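Local coordinates for protein glycerophosphodiester phosphodiesterase (Cytophaga hutchinsonii ATCC 33406, PDB 3CH0) that belongs to the glycerophosphodiester phosphodiesterase family and is built on the TIM-barrel fold, at residues Leu153-Val158 against Glu182-Gln187; Arg51-His56 against Met86-Ile91; Asp230-His233 against Arg238-Pro241; Lys204-Lys209 against Ala215-Asp220; Met66-Glu71 against Lys92-Gly97. All coordinates share one frame; numbering follows the deposited sequence.

Contact 1 (Leu153-Val158 against Glu182-Gln187); sequences LFCDLV and EYMHSQ. With EDO (1,2-ethanediol), chain K.
C155 and M184 (a selenomethionine) face each other with CA atoms 7.1 Å apart where two helices cross. The axes of the short segments 153-158 and 182-187 approach to 10.3 Å at a crossing angle of -55°. Y183 reaches across. With CG anti to the backbone N (chi1 -180°), its side chain is thrown across to the other helix, and CD2 comes to 3.5 Å from C155 CB, obliquely to the ring. The sulfur of C155 lies 4.9 Å from the ring centroid, an oblique sulfur-aromatic contact. M184, bent at chi2 and chi3, brings SE to 3.9 Å from C155 CB. At the outer end of the ring, Y183 OH donates to D156 OD1 (2.7 Å) on the syn side, 25° out of the carboxylate plane. The same oxygen is also bonded to Y188 OH, so two tyrosines hold this carboxylate. Q187 CG lies over one face of the Y183 ring, toward its rim. Both helices lie on the outside of the barrel: C155 and V158 rest on I137 of strand 132-137, V158 also meets L44 of strand 39-46, and M184 packs against V159 and I191.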
# COMPACT_ATOMS: atom_id res chain seq x y z
N LEU A 153 19.33 -0.26 0.30
CA LEU A 153 19.10 -1.65 -0.17
C LEU A 153 17.60 -1.90 -0.32
O LEU A 153 17.17 -2.53 -1.31
CB LEU A 153 19.74 -2.70 0.75
CG LEU A 153 19.59 -4.15 0.28
CD1 LEU A 153 20.05 -4.32 -1.20
CD2 LEU A 153 20.28 -5.05 1.31
N PHE A 154 16.80 -1.50 0.69
CA PHE A 154 15.34 -1.68 0.65
C PHE A 154 14.84 -1.05 -0.64
O PHE A 154 14.12 -1.65 -1.42
CB PHE A 154 14.73 -1.08 1.92
CG PHE A 154 13.35 -1.58 2.32
CD1 PHE A 154 12.43 -2.05 1.39
CD2 PHE A 154 12.96 -1.47 3.65
CE1 PHE A 154 11.18 -2.44 1.76
CE2 PHE A 154 11.67 -1.87 4.05
CZ PHE A 154 10.79 -2.35 3.08
N CYS A 155 15.21 0.21 -0.86
CA CYS A 155 14.71 0.92 -2.03
C CYS A 155 15.25 0.34 -3.34
O CYS A 155 14.55 0.23 -4.34
CB CYS A 155 15.02 2.43 -1.97
SG CYS A 155 14.13 3.28 -0.63
N ASP A 156 16.53 0.01 -3.34
CA ASP A 156 17.13 -0.50 -4.57
C ASP A 156 16.48 -1.82 -4.96
O ASP A 156 16.27 -2.06 -6.13
CB ASP A 156 18.62 -0.72 -4.38
CG ASP A 156 19.41 0.59 -4.29
OD1 ASP A 156 18.89 1.65 -4.60
OD2 ASP A 156 20.61 0.44 -3.92
N LEU A 157 16.22 -2.70 -4.02
CA LEU A 157 15.59 -3.99 -4.36
C LEU A 157 14.20 -3.77 -4.97
O LEU A 157 13.82 -4.43 -5.95
CB LEU A 157 15.46 -4.87 -3.15
CG LEU A 157 16.77 -5.43 -2.62
CD1 LEU A 157 16.60 -6.04 -1.23
CD2 LEU A 157 17.45 -6.46 -3.59
N VAL A 158 13.42 -2.85 -4.40
CA VAL A 158 12.09 -2.54 -4.96
C VAL A 158 12.21 -1.97 -6.35
O VAL A 158 11.47 -2.37 -7.27
CB VAL A 158 11.31 -1.57 -3.99
CG1 VAL A 158 10.04 -0.95 -4.61
CG2 VAL A 158 11.02 -2.35 -2.70
N GLU A 182 13.35 10.61 0.57
CA GLU A 182 14.53 11.39 0.16
C GLU A 182 15.43 10.57 -0.74
O GLU A 182 15.98 11.08 -1.76
CB GLU A 182 15.32 11.90 1.37
CG GLU A 182 14.59 12.92 2.21
CD GLU A 182 14.39 14.29 1.62
OE1 GLU A 182 14.91 14.62 0.51
OE2 GLU A 182 13.70 15.11 2.29
N TYR A 183 15.68 9.33 -0.36
CA TYR A 183 16.54 8.42 -1.13
C TYR A 183 15.98 8.22 -2.53
O TYR A 183 16.67 8.31 -3.56
CB TYR A 183 16.70 7.08 -0.42
CG TYR A 183 17.59 6.15 -1.19
CD1 TYR A 183 18.95 6.23 -1.06
CD2 TYR A 183 17.06 5.25 -2.11
CE1 TYR A 183 19.80 5.40 -1.77
CE2 TYR A 183 17.90 4.38 -2.82
CZ TYR A 183 19.29 4.47 -2.66
OH TYR A 183 20.16 3.66 -3.35
N MSE A 184 14.69 7.88 -2.59
CA MSE A 184 14.03 7.71 -3.88
C MSE A 184 14.09 8.94 -4.76
O MSE A 184 14.38 8.87 -5.96
CB MSE A 184 12.54 7.38 -3.70
CG MSE A 184 12.24 6.04 -3.10
SE MSE A 184 12.72 4.55 -4.25
CE MSE A 184 11.61 4.99 -5.75
N HIS A 185 13.85 10.11 -4.16
CA HIS A 185 13.84 11.34 -4.91
C HIS A 185 15.19 11.66 -5.48
O HIS A 185 15.28 12.13 -6.64
CB HIS A 185 13.40 12.45 -4.00
CG HIS A 185 13.36 13.79 -4.66
ND1 HIS A 185 12.47 14.12 -5.66
CD2 HIS A 185 14.10 14.90 -4.42
CE1 HIS A 185 12.69 15.38 -6.03
NE2 HIS A 185 13.64 15.88 -5.26
N SER A 186 16.26 11.39 -4.73
CA SER A 186 17.59 11.72 -5.25
C SER A 186 18.19 10.66 -6.17
O SER A 186 18.99 11.02 -7.06
CB SER A 186 18.55 12.00 -4.13
OG SER A 186 18.86 10.83 -3.43
N GLN A 187 17.87 9.37 -5.96
CA GLN A 187 18.40 8.30 -6.78
C GLN A 187 17.55 7.92 -7.99
O GLN A 187 18.07 7.53 -9.07
CB GLN A 187 18.66 7.06 -5.93
CG GLN A 187 19.62 7.31 -4.78
CD GLN A 187 20.89 8.07 -5.21
OE1 GLN A 187 21.63 7.62 -6.10
NE2 GLN A 187 21.10 9.25 -4.64
C1 EDO K . 20.82 -5.00 -4.98
O1 EDO K . 21.91 -4.60 -5.81
C2 EDO K . 19.75 -3.95 -5.16
O2 EDO K . 19.13 -4.02 -6.47

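Contact 2 (Arg51-His56 against Met86-Ile91); sequences RVVVSH and MNYADI
I91, which meets V53 across the contact, sends its backbone N to the carbonyl O of N87 at 3.1 Å, and D90 N reaches that same oxygen at 3.0 Å. The doubly held N87 O closes the first turn of the short helix 88-91, from which Y88 and I91 both point toward the strand. Both of these side chains meet V53. V53 CG2 comes in obliquely to the Y88 ring, nearest CD1 (3.7 Å) and CE1 (4.1 Å). The other methyl, V53 CG1, lies 4.3 Å from I91 CG2, a looser touch. The valine has CG1 anti to its own N and CG2 anti to its carbonyl carbon (chi1 -178°), a setting that spreads the two methyls so that each serves a different partner. The contact across is thus wholly apolar, with V53 and I91 buried. The polar end of Y88 is satisfied elsewhere, its OH bonded to K114 O, and Y88 N is met by D49 OD1 at the start of the helix. K114 also uses its NZ on S55 OG, so one residue serves both segments. Strand 52-54 runs antiparallel to strand 39-46, with V53 paired to V45 through the backbone. V52 points the other way, onto L157 and V158 of helix 151-164 and F117 of helix 117-127, so the strand lies between those helices and the small helix 88-91.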
# COMPACT_ATOMS: atom_id res chain seq x y z
N ARG A 51 14.42 -11.02 -1.42
CA ARG A 51 13.30 -10.90 -2.34
C ARG A 51 12.29 -9.93 -1.76
O ARG A 51 12.10 -9.83 -0.53
CB ARG A 51 12.64 -12.23 -2.65
CG ARG A 51 13.57 -13.30 -3.26
CD ARG A 51 14.29 -12.86 -4.55
NE ARG A 51 13.48 -12.14 -5.55
CZ ARG A 51 12.70 -12.71 -6.48
NH1 ARG A 51 12.57 -14.03 -6.57
NH2 ARG A 51 12.04 -11.94 -7.34
N VAL A 52 11.68 -9.18 -2.67
CA VAL A 52 10.66 -8.19 -2.33
C VAL A 52 9.33 -8.94 -2.22
O VAL A 52 8.88 -9.55 -3.22
CB VAL A 52 10.57 -7.05 -3.33
CG1 VAL A 52 9.54 -5.97 -2.87
CG2 VAL A 52 11.92 -6.38 -3.56
N VAL A 53 8.77 -8.95 -1.01
CA VAL A 53 7.55 -9.65 -0.66
C VAL A 53 6.42 -8.64 -0.42
O VAL A 53 6.65 -7.57 0.21
CB VAL A 53 7.77 -10.48 0.59
CG1 VAL A 53 6.49 -11.30 1.01
CG2 VAL A 53 8.97 -11.45 0.44
N VAL A 54 5.23 -8.94 -0.92
CA VAL A 54 4.06 -8.10 -0.66
C VAL A 54 3.49 -8.43 0.70
O VAL A 54 3.07 -9.57 0.94
CB VAL A 54 2.97 -8.23 -1.74
CG1 VAL A 54 1.87 -7.14 -1.57
CG2 VAL A 54 3.55 -8.11 -3.14
N SER A 55 3.58 -7.49 1.66
CA SER A 55 3.17 -7.73 3.03
C SER A 55 3.06 -6.40 3.76
O SER A 55 3.95 -5.57 3.64
CB SER A 55 4.24 -8.57 3.74
OG SER A 55 3.79 -8.90 5.03
N HIS A 56 1.99 -6.24 4.52
CA HIS A 56 1.81 -5.01 5.33
C HIS A 56 2.84 -4.87 6.43
O HIS A 56 3.23 -3.75 6.80
CB HIS A 56 0.41 -4.97 5.95
CG HIS A 56 0.17 -3.74 6.74
ND1 HIS A 56 0.30 -3.70 8.11
CD2 HIS A 56 -0.06 -2.47 6.35
CE1 HIS A 56 0.09 -2.46 8.52
NE2 HIS A 56 -0.12 -1.69 7.47
N MSE A 86 13.53 -14.86 7.46
CA MSE A 86 13.07 -16.03 6.71
C MSE A 86 13.34 -15.98 5.22
O MSE A 86 13.14 -14.95 4.56
CB MSE A 86 11.56 -16.18 6.94
CG MSE A 86 11.17 -16.30 8.39
SE MSE A 86 9.24 -16.15 8.67
CE MSE A 86 8.75 -17.68 7.69
N ASN A 87 13.80 -17.09 4.62
CA ASN A 87 13.88 -17.14 3.18
C ASN A 87 12.48 -17.19 2.57
O ASN A 87 11.54 -17.68 3.20
CB ASN A 87 14.68 -18.36 2.70
CG ASN A 87 16.13 -18.27 3.11
OD1 ASN A 87 16.72 -17.22 2.95
ND2 ASN A 87 16.70 -19.37 3.65
N TYR A 88 12.36 -16.67 1.36
CA TYR A 88 11.04 -16.64 0.75
C TYR A 88 10.44 -18.06 0.64
O TYR A 88 9.22 -18.23 0.77
CB TYR A 88 11.01 -15.92 -0.57
CG TYR A 88 9.60 -15.82 -1.09
CD1 TYR A 88 8.65 -15.06 -0.40
CD2 TYR A 88 9.18 -16.53 -2.20
CE1 TYR A 88 7.33 -15.03 -0.79
CE2 TYR A 88 7.85 -16.51 -2.62
CZ TYR A 88 6.93 -15.73 -1.93
OH TYR A 88 5.63 -15.74 -2.37
N ALA A 89 11.30 -19.06 0.40
CA ALA A 89 10.80 -20.45 0.27
C ALA A 89 10.00 -20.86 1.48
O ALA A 89 9.06 -21.63 1.37
CB ALA A 89 11.98 -21.43 0.03
N ASP A 90 10.34 -20.33 2.65
CA ASP A 90 9.61 -20.59 3.86
C ASP A 90 8.41 -19.67 4.08
O ASP A 90 7.40 -20.10 4.64
CB ASP A 90 10.54 -20.59 5.08
CG ASP A 90 11.68 -21.62 4.93
OD1 ASP A 90 11.35 -22.77 4.56
OD2 ASP A 90 12.85 -21.27 5.08
N ILE A 91 8.56 -18.41 3.67
CA ILE A 91 7.49 -17.42 3.80
C ILE A 91 6.27 -17.91 2.99
O ILE A 91 5.13 -17.84 3.47
CB ILE A 91 7.98 -16.02 3.30
CG1 ILE A 91 9.01 -15.45 4.31
CG2 ILE A 91 6.78 -15.07 3.04
CD1 ILE A 91 9.77 -14.22 3.72

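Contact 3 (Asp230-His233 against Arg238-Pro241); sequences DAAH and RVIP
A232 and H233 meet the strand from the helix, and V239 receives both of them. Taken in order, D230 comes first with its side chain turned from the strand: its OD1 forms a salt bridge to K226 NZ, one turn earlier in helix 226-234. Two residues on, A232 points at the strand, and its CB presses on V239 CG2 at 3.5 Å, closer than carbon atoms usually pack. H233 follows. Its CB sets off alongside the strand, but the ring swings inward, bringing NE2 to 4.4 Å from the same V239 CG2, obliquely to the ring. The backbones are nearest here too, with H233 CA 6.3 Å from R238 CA. On the strand side, at chi1 -179° V239 CG2 is the methyl turned to the helix, and it takes both touches. Beyond the two segments, D259 OD2 is bonded to both H233 NE2 and V239 N, a single carboxylate oxygen linking the imidazole to the strand backbone. This is the return half of the beta-alpha-beta unit made by strand 216-219, helix 226-234 and strand 238-239. The chemistry is therefore split: a tight methyl-to-methyl fit in the buried part, and beside it a histidine whose neighbouring carboxylate would probably stabilise a proton on the ring while fixing its rotation.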
# COMPACT_ATOMS: atom_id res chain seq x y z
N ASP A 230 -6.70 22.46 -0.79
CA ASP A 230 -6.50 23.60 -1.69
C ASP A 230 -5.03 24.07 -1.66
O ASP A 230 -4.45 24.35 -2.72
CB ASP A 230 -7.43 24.75 -1.30
CG ASP A 230 -8.86 24.48 -1.62
OD1 ASP A 230 -9.15 23.59 -2.45
OD2 ASP A 230 -9.69 25.23 -1.06
N ALA A 231 -4.41 24.08 -0.48
CA ALA A 231 -3.00 24.41 -0.35
C ALA A 231 -2.10 23.42 -1.10
O ALA A 231 -1.13 23.78 -1.77
CB ALA A 231 -2.58 24.56 1.12
N ALA A 232 -2.42 22.13 -0.95
CA ALA A 232 -1.65 21.07 -1.61
C ALA A 232 -1.77 21.22 -3.12
O ALA A 232 -0.76 21.12 -3.82
CB ALA A 232 -2.14 19.67 -1.12
N HIS A 233 -2.99 21.48 -3.62
CA HIS A 233 -3.23 21.71 -5.03
C HIS A 233 -2.40 22.88 -5.58
O HIS A 233 -1.85 22.79 -6.67
CB HIS A 233 -4.70 21.95 -5.30
CG HIS A 233 -5.51 20.68 -5.25
ND1 HIS A 233 -6.89 20.66 -5.21
CD2 HIS A 233 -5.11 19.39 -5.27
CE1 HIS A 233 -7.30 19.40 -5.19
NE2 HIS A 233 -6.23 18.61 -5.22
N ARG A 238 -1.31 16.12 -5.68
CA ARG A 238 -2.60 15.48 -5.60
C ARG A 238 -2.78 14.97 -4.18
O ARG A 238 -1.80 14.72 -3.48
CB ARG A 238 -2.72 14.34 -6.56
CG ARG A 238 -2.80 14.93 -8.01
CD ARG A 238 -2.80 13.93 -9.08
NE ARG A 238 -1.49 13.33 -9.19
CZ ARG A 238 -1.18 12.07 -8.85
NH1 ARG A 238 -2.13 11.25 -8.38
NH2 ARG A 238 0.08 11.64 -9.01
N VAL A 239 -4.02 14.94 -3.75
CA VAL A 239 -4.38 14.55 -2.38
C VAL A 239 -5.23 13.27 -2.41
O VAL A 239 -6.31 13.24 -2.98
CB VAL A 239 -5.13 15.66 -1.61
CG1 VAL A 239 -5.45 15.17 -0.16
CG2 VAL A 239 -4.27 16.95 -1.61
N ILE A 240 -4.70 12.20 -1.80
CA ILE A 240 -5.30 10.87 -1.83
C ILE A 240 -5.31 10.27 -0.43
O ILE A 240 -4.32 9.68 0.00
CB ILE A 240 -4.56 9.91 -2.80
CG1 ILE A 240 -4.49 10.57 -4.20
CG2 ILE A 240 -5.26 8.58 -2.90
CD1 ILE A 240 -3.80 9.71 -5.24
N PRO A 241 -6.41 10.48 0.31
CA PRO A 241 -6.46 10.00 1.68
C PRO A 241 -6.79 8.52 1.82
O PRO A 241 -7.27 7.88 0.88
CB PRO A 241 -7.58 10.81 2.31
CG PRO A 241 -8.30 11.46 1.26
CD PRO A 241 -7.60 11.27 -0.06

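Contact 4 (Lys204-Lys209 against Ala215-Asp220); sequences KKQLEK and AVYSPD. With EDO (1,2-ethanediol), chain R; EDO (1,2-ethanediol), chain D; EDO (1,2-ethanediol), chain E; EDO (1,2-ethanediol), chain F.
Q206 starts its contact with Y217 at CB, which lies 3.5 Å from Y217 OH, at the edge of the phenol and near the ring plane. The next atom, CG, is just as near the hydroxyl, also 3.5 Å, so the aliphatic root of the glutamine straddles the end of the tyrosine. A bend at chi2 (-63°) then turns the amide off, the end of the side chain leading back out of the contact. There OE1 accepts from K209 NZ at 2.7 Å, the donor standing above the carbonyl plane, 36° out of it. NE2, the last atom, is bonded to T199 OG1. One residue along, L207 CD2 approaches the ring obliquely, beside Y217 CD1 (4.0 Å) and CE1 (4.1 Å). With CG anti to its N (chi1 -171°), Y217 extends from strand 216-219 toward the helix, meeting Q206 at its hydroxyl and L207 beside the ring. L207 also packs against L235 and M237, and the helix with its strand belongs to the beta-alpha-beta unit that begins with strand 192-197. At the end of the strand segment two 1,2-ethanediol molecules bind D220: O2 of one donates to D220 OD2 (2.7 Å), O2 of the other to D220 OD1 (2.9 Å). Across the contact itself the chemistry is van der Waals: carbons of Q206 and L207 grip the tyrosine, while the bonds at OE1 and NE2 hold the glutamine amide's rotation.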
# COMPACT_ATOMS: atom_id res chain seq x y z
N LYS A 204 1.98 22.83 6.37
CA LYS A 204 3.30 23.42 6.24
C LYS A 204 4.34 22.67 7.06
O LYS A 204 5.42 22.39 6.57
CB LYS A 204 3.25 24.88 6.70
CG LYS A 204 4.58 25.59 6.68
CD LYS A 204 4.41 27.12 6.97
CE LYS A 204 5.80 27.83 7.13
N LYS A 205 4.01 22.34 8.30
CA LYS A 205 4.96 21.62 9.16
C LYS A 205 5.20 20.14 8.71
O LYS A 205 6.26 19.57 8.99
CB LYS A 205 4.55 21.66 10.64
CG LYS A 205 4.69 23.03 11.33
CD LYS A 205 6.14 23.43 11.57
CE LYS A 205 6.22 24.70 12.45
NZ LYS A 205 5.40 24.59 13.70
N GLN A 206 4.21 19.53 8.07
CA GLN A 206 4.41 18.19 7.51
C GLN A 206 5.33 18.30 6.29
O GLN A 206 6.22 17.50 6.13
CB GLN A 206 3.08 17.52 7.12
CG GLN A 206 2.13 17.26 8.31
CD GLN A 206 2.66 16.30 9.37
OE1 GLN A 206 3.80 15.83 9.30
NE2 GLN A 206 1.81 15.92 10.29
N LEU A 207 5.08 19.28 5.42
CA LEU A 207 5.85 19.37 4.21
C LEU A 207 7.29 19.81 4.47
O LEU A 207 8.18 19.43 3.70
CB LEU A 207 5.17 20.32 3.22
CG LEU A 207 3.83 19.87 2.63
CD1 LEU A 207 3.15 20.93 1.76
CD2 LEU A 207 3.96 18.55 1.87
N GLU A 208 7.52 20.53 5.57
CA GLU A 208 8.88 20.93 5.92
C GLU A 208 9.77 19.76 6.34
O GLU A 208 11.01 19.91 6.40
CB GLU A 208 8.87 22.02 7.01
CG GLU A 208 8.45 23.35 6.45
CD GLU A 208 8.20 24.43 7.50
OE1 GLU A 208 8.29 24.14 8.71
OE2 GLU A 208 7.90 25.55 7.04
N LYS A 209 9.17 18.59 6.56
CA LYS A 209 9.91 17.38 6.90
C LYS A 209 10.60 16.75 5.66
O LYS A 209 11.45 15.87 5.84
CB LYS A 209 8.99 16.35 7.57
CG LYS A 209 8.39 16.91 8.85
CD LYS A 209 7.37 15.99 9.47
CE LYS A 209 6.72 16.65 10.69
NZ LYS A 209 5.66 15.73 11.22
N ALA A 215 4.80 14.08 -5.37
CA ALA A 215 3.65 14.07 -6.25
C ALA A 215 2.27 14.04 -5.55
O ALA A 215 1.29 14.66 -6.03
CB ALA A 215 3.73 12.91 -7.24
N VAL A 216 2.22 13.25 -4.47
CA VAL A 216 0.97 12.95 -3.79
C VAL A 216 1.17 13.22 -2.32
O VAL A 216 2.21 12.86 -1.76
CB VAL A 216 0.51 11.50 -4.04
CG1 VAL A 216 -0.71 11.13 -3.24
CG2 VAL A 216 0.28 11.25 -5.52
N TYR A 217 0.17 13.88 -1.72
CA TYR A 217 0.07 14.01 -0.29
C TYR A 217 -1.02 13.02 0.13
O TYR A 217 -2.15 13.06 -0.39
CB TYR A 217 -0.32 15.45 0.09
CG TYR A 217 -0.24 15.73 1.54
CD1 TYR A 217 0.99 15.88 2.19
CD2 TYR A 217 -1.39 15.82 2.29
CE1 TYR A 217 1.08 16.11 3.55
CE2 TYR A 217 -1.30 16.06 3.62
CZ TYR A 217 -0.07 16.24 4.26
OH TYR A 217 0.07 16.48 5.62
N SER A 218 -0.70 12.12 1.04
CA SER A 218 -1.58 10.98 1.33
C SER A 218 -1.75 10.88 2.86
O SER A 218 -1.09 10.07 3.52
CB SER A 218 -1.00 9.69 0.73
OG SER A 218 -1.90 8.62 0.83
N PRO A 219 -2.67 11.69 3.44
CA PRO A 219 -2.93 11.70 4.87
C PRO A 219 -4.07 10.78 5.32
O PRO A 219 -4.95 10.47 4.53
CB PRO A 219 -3.38 13.15 5.07
CG PRO A 219 -4.19 13.41 3.84
CD PRO A 219 -3.48 12.70 2.73
N ASP A 220 -3.97 10.36 6.58
CA ASP A 220 -5.11 9.76 7.29
C ASP A 220 -6.30 10.67 7.06
O ASP A 220 -6.21 11.92 7.23
CB ASP A 220 -4.71 9.68 8.74
CG ASP A 220 -5.69 8.91 9.60
OD1 ASP A 220 -6.87 9.08 9.43
OD2 ASP A 220 -5.23 8.24 10.54
C1 EDO R . 14.16 18.42 4.99
O1 EDO R . 14.99 19.45 4.46
C2 EDO R . 14.52 18.09 6.44
O2 EDO R . 13.64 18.77 7.34
C1 EDO D . -4.53 10.85 12.71
O1 EDO D . -3.57 11.42 13.62
C2 EDO D . -5.26 9.71 13.40
O2 EDO D . -6.40 9.24 12.71
C1 EDO E . -8.41 6.24 8.47
O1 EDO E . -7.92 4.93 8.24
C2 EDO E . -8.95 6.40 9.89
O2 EDO E . -7.90 6.75 10.80
C1 EDO F . 10.18 22.33 -0.06
O1 EDO F . 10.05 21.79 -1.39
C2 EDO F . 10.16 21.20 0.96
O2 EDO F . 10.12 21.65 2.32

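Contact 5 (Met66-Glu71 against Lys92-Gly97); sequences MMVDGE and KEIDVG. With EDO (1,2-ethanediol), chain G; EDO (1,2-ethanediol), chain M.
V68 and I94 make the direct apolar contact, V68 CG1 to I94 CD1 at 3.8 Å and V68 CG2 to I94 CG2 at 4.0 Å. The same I94 CG2 also lies 3.6 Å from M67 O. It is anti to the backbone N, while CG1 is anti to the carbonyl carbon (chi1 -65°) and carries CD1 to V68. Beside this patch the backbones are joined through water. Water 2 accepts from M67 N at 3.0 Å and donates to D95 O at 2.7 Å. Water 1 accepts from M66 N and lies 2.7 Å from D95 OD2, to which it can donate. A 1,2-ethanediol molecule sits close by, its O1 taking D95 N in a nearly straight bond (170°) and bonded to water 2 as well. D95 is held by its own side chain: OD2 accepts from G97 N at 2.9 Å, met from above the carboxylate plane, and from M98 N, while OD1 is bonded to A112 N. Further out, V68 and I94 lean on F81 and on F60 and M86 respectively. Within segment 66-71, V68 N to E71 O and E71 N to V68 O close a two-residue hairpin, with D69 and G70 at the corner in left-handed backbone conformations. The arrangement is thus a type I' beta hairpin, at the molecular surface, laid through bridging waters on a loop fixed by an Asx turn at D95.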
# COMPACT_ATOMS: atom_id res chain seq x y z
N MSE A 66 -3.01 -17.89 10.46
CA MSE A 66 -3.43 -18.99 11.34
C MSE A 66 -2.33 -19.56 12.21
O MSE A 66 -2.51 -19.73 13.40
CB MSE A 66 -4.04 -20.12 10.48
CG MSE A 66 -4.68 -21.23 11.31
SE MSE A 66 -6.35 -20.55 11.88
CE MSE A 66 -7.09 -20.80 10.11
N MSE A 67 -1.22 -19.88 11.57
CA MSE A 67 -0.15 -20.66 12.20
C MSE A 67 1.18 -20.52 11.47
O MSE A 67 1.23 -20.45 10.23
CB MSE A 67 -0.62 -22.14 12.30
CG MSE A 67 0.40 -23.22 11.96
SE MSE A 67 -0.43 -24.98 11.63
CE MSE A 67 -2.34 -24.40 11.89
N VAL A 68 2.28 -20.45 12.24
CA VAL A 68 3.61 -20.46 11.66
C VAL A 68 4.40 -21.59 12.33
O VAL A 68 4.47 -21.65 13.56
CB VAL A 68 4.35 -19.10 11.88
CG1 VAL A 68 5.81 -19.20 11.33
CG2 VAL A 68 3.56 -17.97 11.22
N ASP A 69 4.95 -22.47 11.49
CA ASP A 69 5.73 -23.61 11.97
C ASP A 69 4.98 -24.30 13.12
O ASP A 69 5.53 -24.62 14.18
CB ASP A 69 7.16 -23.16 12.38
CG ASP A 69 8.13 -24.34 12.55
OD1 ASP A 69 7.99 -25.33 11.79
OD2 ASP A 69 9.01 -24.27 13.44
N GLY A 70 3.67 -24.48 12.94
CA GLY A 70 2.82 -25.16 13.93
C GLY A 70 2.28 -24.35 15.06
O GLY A 70 1.41 -24.79 15.79
N GLU A 71 2.75 -23.10 15.19
CA GLU A 71 2.33 -22.24 16.30
C GLU A 71 1.15 -21.31 15.96
O GLU A 71 1.18 -20.66 14.94
CB GLU A 71 3.51 -21.33 16.73
CG GLU A 71 4.80 -22.03 17.09
CD GLU A 71 5.88 -21.03 17.53
OE1 GLU A 71 5.55 -20.13 18.34
OE2 GLU A 71 7.03 -21.20 17.05
N LYS A 92 6.55 -18.47 1.82
CA LYS A 92 5.49 -18.81 0.84
C LYS A 92 4.64 -20.04 1.27
O LYS A 92 3.62 -20.35 0.65
CB LYS A 92 6.08 -19.00 -0.56
CG LYS A 92 6.76 -20.32 -0.81
CD LYS A 92 7.34 -20.39 -2.23
CE LYS A 92 7.78 -21.83 -2.56
NZ LYS A 92 8.28 -21.97 -3.96
N GLU A 93 5.05 -20.69 2.34
CA GLU A 93 4.32 -21.84 2.87
C GLU A 93 3.27 -21.55 3.90
O GLU A 93 2.55 -22.46 4.32
CB GLU A 93 5.31 -22.87 3.42
CG GLU A 93 6.25 -23.41 2.34
CD GLU A 93 5.53 -24.07 1.13
OE1 GLU A 93 4.43 -24.65 1.33
OE2 GLU A 93 6.06 -24.02 -0.00
N ILE A 94 3.09 -20.27 4.27
CA ILE A 94 2.30 -19.90 5.42
C ILE A 94 1.00 -19.23 4.94
O ILE A 94 1.02 -18.22 4.17
CB ILE A 94 3.10 -18.94 6.33
CG1 ILE A 94 4.33 -19.69 6.91
CG2 ILE A 94 2.24 -18.41 7.43
CD1 ILE A 94 5.44 -18.82 7.53
N ASP A 95 -0.14 -19.79 5.34
CA ASP A 95 -1.39 -19.24 4.95
C ASP A 95 -1.69 -17.92 5.63
O ASP A 95 -1.54 -17.80 6.87
CB ASP A 95 -2.51 -20.21 5.26
CG ASP A 95 -3.85 -19.70 4.80
OD1 ASP A 95 -4.21 -19.97 3.61
OD2 ASP A 95 -4.52 -19.00 5.56
N VAL A 96 -2.12 -16.94 4.82
CA VAL A 96 -2.59 -15.64 5.31
C VAL A 96 -3.97 -15.28 4.76
O VAL A 96 -4.28 -14.10 4.53
CB VAL A 96 -1.55 -14.56 4.99
CG1 VAL A 96 -0.26 -14.80 5.83
CG2 VAL A 96 -1.31 -14.48 3.49
N GLY A 97 -4.82 -16.29 4.57
CA GLY A 97 -6.15 -16.01 4.09
C GLY A 97 -7.35 -16.69 4.76
O GLY A 97 -8.49 -16.23 4.67
C1 EDO G . -0.16 -23.23 6.24
O1 EDO G . 0.27 -22.18 7.13
C2 EDO G . 0.02 -24.64 6.79
O2 EDO G . -0.04 -25.65 5.75
C1 EDO M . -4.69 -22.76 15.38
O1 EDO M . -3.61 -22.10 14.71
C2 EDO M . -4.15 -24.11 15.84
O2 EDO M . -3.02 -23.96 16.75
O HOH W 1 -4.58 -17.71 7.95
O HOH W 2 -1.20 -19.89 8.60

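Contacts 3 and 4 are neighbours, centres 9 Å apart, and share the sheet: R238 O to Y217 N (2.8 Å) joins the adjacent parallel strands 238-239 and 216-219, and I240 O to S218 OG (2.8 Å) adds a side-chain bond just beyond, both probable hydrogen bonds. Across the chain's centre, contacts 2 and 5 interleave and meet where M86 CE lies 3.5 Å from I94 CD1, centres 12 Å apart. Contact 1 touches both groups, V52 CG1 packing on V158 CG2 at 3.9 Å and E182 OE2 coming to 4.3 Å from K209 O. Contacts 3 and 5 are farthest, centres about 40 Å apart. Citric acid binds H56 NE2 at the end of segment 51-56.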